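Local coordinates for kelch-like protein 7 (PDB 3II7) that acts as the substrate-specific adapter of a CUL3-RBX1 E3 ubiquitin ligase that directs proteins to ubiquitination and degradation, and is represented here by its Kelch-repeat domain, at residues A[183-191]-A[221-230]. Residues are numbered along the deposited sequence; the frame is centred on the assembly and turned at random.
Sequences ELCPMIEAR and YDIKLNEWKM
W228 lies with its six-membered ring against M187, whose CG sits 3.4 Å from the ring centroid, 12° off the normal, in a CH-pi contact. M187 SD follows over the same face in a Met-aromatic contact, and Y221 CB covers the opposite one. In the plane of the indole, NE1 donates to C185 O at 2.8 Å; the bond is bent (135° at the hydrogen), and NE1 stands above the carbonyl plane of C185. C185 SG, turned anti to its own backbone N (chi1 -175°), approaches the edge of the pyrrole ring.

One residue up the chain from C185, L184 brings CD1 to 3.5 Å from Y221 OH, the two side chains crossing nearly at right angles. N226 OD1 takes two bonds from opposite faces of its amide plane: an almost straight one from C185 N (3.0 Å) and a short one from Y221 OH (2.6 Å). A water links N226 ND2 to E183 O. At the other end, I188 CD1 packs 3.7 Å from M230 SD.

Behind this layer, E219 of strand 218-222 accepts from I188 N and E189 N and forms a salt bridge with R191. The contact joins the beta-propeller blade ending in strand 180-184 to the next, which ends in strand 227-230; residues 183-191 belong to Kelch repeat 4 and 221-230 to repeat 5. Both side-chain bonds across the interface end on C185 backbone, consistent with a fixed path for the chain there.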
loop_
_atom_site.group_PDB
_atom_site.type_symbol
_atom_site.label_atom_id
_atom_site.label_comp_id
_atom_site.label_asym_id
_atom_site.label_seq_id
_atom_site.Cartn_x
_atom_site.Cartn_y
_atom_site.Cartn_z
ATOM N N GLU A 183 9.001 16.436 -8.599
ATOM C CA GLU A 183 10.076 15.520 -8.262
ATOM C C GLU A 183 10.681 15.914 -6.900
ATOM O O GLU A 183 11.009 17.090 -6.668
ATOM C CB GLU A 183 11.170 15.522 -9.353
ATOM C CG GLU A 183 12.111 14.308 -9.261
ATOM C CD GLU A 183 11.443 12.984 -9.745
ATOM O OE1 GLU A 183 10.527 13.040 -10.582
ATOM O OE2 GLU A 183 11.845 11.897 -9.291
ATOM N N LEU A 184 10.799 14.932 -6.018
ATOM C CA LEU A 184 11.389 15.113 -4.721
ATOM C C LEU A 184 12.765 14.426 -4.644
ATOM O O LEU A 184 13.236 13.767 -5.617
ATOM C CB LEU A 184 10.443 14.568 -3.654
ATOM C CG LEU A 184 9.091 15.319 -3.579
ATOM C CD1 LEU A 184 8.229 14.652 -2.490
ATOM C CD2 LEU A 184 9.243 16.852 -3.298
ATOM N N CYS A 185 13.425 14.584 -3.504
ATOM C CA CYS A 185 14.650 13.857 -3.238
ATOM C C CYS A 185 14.393 12.358 -3.392
ATOM O O CYS A 185 13.384 11.844 -2.892
ATOM C CB CYS A 185 15.104 14.152 -1.819
ATOM S SG CYS A 185 16.699 13.412 -1.387
ATOM N N PRO A 186 15.283 11.647 -4.110
ATOM C CA PRO A 186 15.109 10.209 -4.240
ATOM C C PRO A 186 15.456 9.451 -2.938
ATOM O O PRO A 186 16.242 9.936 -2.106
ATOM C CB PRO A 186 16.089 9.836 -5.345
ATOM C CG PRO A 186 17.155 10.848 -5.226
ATOM C CD PRO A 186 16.461 12.120 -4.856
ATOM N N MET A 187 14.859 8.283 -2.786
ATOM C CA MET A 187 15.166 7.398 -1.654
ATOM C C MET A 187 16.641 7.016 -1.700
ATOM O O MET A 187 17.289 7.068 -2.782
ATOM C CB MET A 187 14.302 6.119 -1.687
ATOM C CG MET A 187 12.855 6.358 -1.393
ATOM S SD MET A 187 11.927 4.828 -1.329
ATOM C CE MET A 187 12.111 4.212 -3.029
ATOM N N ILE A 188 17.176 6.655 -0.536
ATOM C CA ILE A 188 18.542 6.128 -0.453
ATOM C C ILE A 188 18.641 4.778 -1.183
ATOM O O ILE A 188 19.612 4.513 -1.902
ATOM C CB ILE A 188 18.976 5.996 0.997
ATOM C CG1 ILE A 188 19.003 7.405 1.617
ATOM C CG2 ILE A 188 20.320 5.270 1.104
ATOM C CD1 ILE A 188 19.102 7.394 3.146
ATOM N N GLU A 189 17.597 3.945 -1.012
ATOM C CA GLU A 189 17.530 2.627 -1.616
ATOM C C GLU A 189 16.502 2.630 -2.736
ATOM O O GLU A 189 15.413 3.186 -2.569
ATOM C CB GLU A 189 17.092 1.607 -0.574
ATOM C CG GLU A 189 18.116 1.275 0.450
ATOM C CD GLU A 189 19.210 0.286 -0.026
ATOM O OE1 GLU A 189 19.161 -0.187 -1.163
ATOM O OE2 GLU A 189 20.102 -0.006 0.777
ATOM N N ALA A 190 16.813 1.973 -3.865
ATOM C CA ALA A 190 15.763 1.636 -4.820
ATOM C C ALA A 190 14.881 0.570 -4.141
ATOM O O ALA A 190 15.404 -0.316 -3.469
ATOM C CB ALA A 190 16.360 1.110 -6.119
ATOM N N ARG A 191 13.559 0.666 -4.286
ATOM C CA ARG A 191 12.621 -0.263 -3.611
ATOM C C ARG A 191 11.389 -0.443 -4.443
ATOM O O ARG A 191 10.868 0.533 -4.995
ATOM C CB ARG A 191 12.113 0.269 -2.239
ATOM C CG ARG A 191 13.148 0.707 -1.270
ATOM C CD ARG A 191 12.514 1.282 -0.023
ATOM N NE ARG A 191 13.570 1.814 0.830
ATOM C CZ ARG A 191 14.212 1.125 1.768
ATOM N NH1 ARG A 191 13.896 -0.130 2.062
ATOM N NH2 ARG A 191 15.183 1.701 2.437
ATOM N N TYR A 221 11.272 9.786 4.736
ATOM C CA TYR A 221 11.308 11.052 4.037
ATOM C C TYR A 221 10.913 12.145 4.998
ATOM O O TYR A 221 9.804 12.135 5.539
ATOM C CB TYR A 221 10.340 11.038 2.869
ATOM C CG TYR A 221 10.352 12.331 2.068
ATOM C CD1 TYR A 221 11.496 12.732 1.390
ATOM C CD2 TYR A 221 9.218 13.144 2.015
ATOM C CE1 TYR A 221 11.524 13.898 0.679
ATOM C CE2 TYR A 221 9.220 14.333 1.289
ATOM C CZ TYR A 221 10.370 14.720 0.644
ATOM O OH TYR A 221 10.366 15.888 -0.073
ATOM N N ASP A 222 11.834 13.079 5.211
ATOM C CA ASP A 222 11.584 14.268 6.011
ATOM C C ASP A 222 10.912 15.281 5.115
ATOM O O ASP A 222 11.538 15.870 4.214
ATOM C CB ASP A 222 12.906 14.800 6.568
ATOM C CG ASP A 222 12.700 15.866 7.620
ATOM O OD1 ASP A 222 11.955 16.817 7.356
ATOM O OD2 ASP A 222 13.280 15.725 8.719
ATOM N N ILE A 223 9.616 15.449 5.301
ATOM C CA ILE A 223 8.834 16.334 4.438
ATOM C C ILE A 223 9.347 17.763 4.467
ATOM O O ILE A 223 9.442 18.407 3.440
ATOM C CB ILE A 223 7.333 16.235 4.823
ATOM C CG1 ILE A 223 6.802 14.845 4.510
ATOM C CG2 ILE A 223 6.465 17.307 4.093
ATOM C CD1 ILE A 223 5.365 14.565 5.062
ATOM N N LYS A 224 9.696 18.261 5.652
ATOM C CA LYS A 224 10.222 19.608 5.805
ATOM C C LYS A 224 11.572 19.830 5.159
ATOM O O LYS A 224 11.780 20.887 4.548
ATOM C CB LYS A 224 10.269 19.963 7.318
ATOM C CG LYS A 224 10.712 21.369 7.668
ATOM C CD LYS A 224 9.844 22.462 7.016
ATOM C CE LYS A 224 9.692 23.703 7.944
ATOM N NZ LYS A 224 8.560 23.526 8.957
ATOM N N LEU A 225 12.492 18.852 5.275
ATOM C CA LEU A 225 13.860 19.013 4.764
ATOM C C LEU A 225 14.030 18.518 3.303
ATOM O O LEU A 225 15.055 18.810 2.676
ATOM C CB LEU A 225 14.866 18.269 5.649
ATOM C CG LEU A 225 15.022 18.790 7.087
ATOM C CD1 LEU A 225 15.982 17.894 7.864
ATOM C CD2 LEU A 225 15.483 20.227 7.107
ATOM N N ASN A 226 13.050 17.766 2.781
ATOM C CA ASN A 226 13.159 17.134 1.475
ATOM C C ASN A 226 14.433 16.269 1.408
ATOM O O ASN A 226 15.285 16.440 0.527
ATOM C CB ASN A 226 13.088 18.163 0.322
ATOM C CG ASN A 226 13.174 17.510 -1.070
ATOM O OD1 ASN A 226 12.578 16.441 -1.344
ATOM N ND2 ASN A 226 13.910 18.161 -1.961
ATOM N N GLU A 227 14.566 15.393 2.405
ATOM C CA GLU A 227 15.703 14.469 2.512
ATOM C C GLU A 227 15.194 13.156 3.014
ATOM O O GLU A 227 14.238 13.112 3.790
ATOM C CB GLU A 227 16.755 14.910 3.541
ATOM C CG GLU A 227 17.257 16.330 3.455
ATOM C CD GLU A 227 18.233 16.687 4.611
ATOM O OE1 GLU A 227 18.474 15.832 5.511
ATOM O OE2 GLU A 227 18.746 17.834 4.614
ATOM N N TRP A 228 15.850 12.084 2.587
ATOM C CA TRP A 228 15.611 10.763 3.130
ATOM C C TRP A 228 16.751 10.381 4.057
ATOM O O TRP A 228 17.941 10.677 3.788
ATOM C CB TRP A 228 15.520 9.719 2.009
ATOM C CG TRP A 228 14.283 9.797 1.112
ATOM C CD1 TRP A 228 14.130 10.574 0.000
ATOM C CD2 TRP A 228 13.093 9.031 1.224
ATOM N NE1 TRP A 228 12.920 10.342 -0.561
ATOM C CE2 TRP A 228 12.253 9.412 0.188
ATOM C CE3 TRP A 228 12.633 8.064 2.140
ATOM C CZ2 TRP A 228 10.994 8.847 0.007
ATOM C CZ3 TRP A 228 11.387 7.515 1.954
ATOM C CH2 TRP A 228 10.584 7.900 0.926
ATOM N N LYS A 229 16.398 9.669 5.140
ATOM C CA LYS A 229 17.332 9.271 6.175
ATOM C C LYS A 229 17.053 7.830 6.582
ATOM O O LYS A 229 15.878 7.461 6.800
ATOM C CB LYS A 229 17.161 10.198 7.392
ATOM C CG LYS A 229 17.614 11.635 7.152
ATOM C CD LYS A 229 17.750 12.416 8.478
ATOM C CE LYS A 229 17.447 13.897 8.291
ATOM N NZ LYS A 229 15.978 14.142 8.054
ATOM N N MET A 230 18.120 7.026 6.691
ATOM C CA MET A 230 18.017 5.649 7.220
ATOM C C MET A 230 17.711 5.642 8.719
ATOM O O MET A 230 18.211 6.464 9.484
ATOM C CB MET A 230 19.321 4.863 7.031
ATOM C CG MET A 230 19.855 4.732 5.621
ATOM S SD MET A 230 18.705 3.990 4.454
ATOM C CE MET A 230 18.147 2.555 5.213
HETATM O O HOH W 1 13.570 17.882 -4.994
#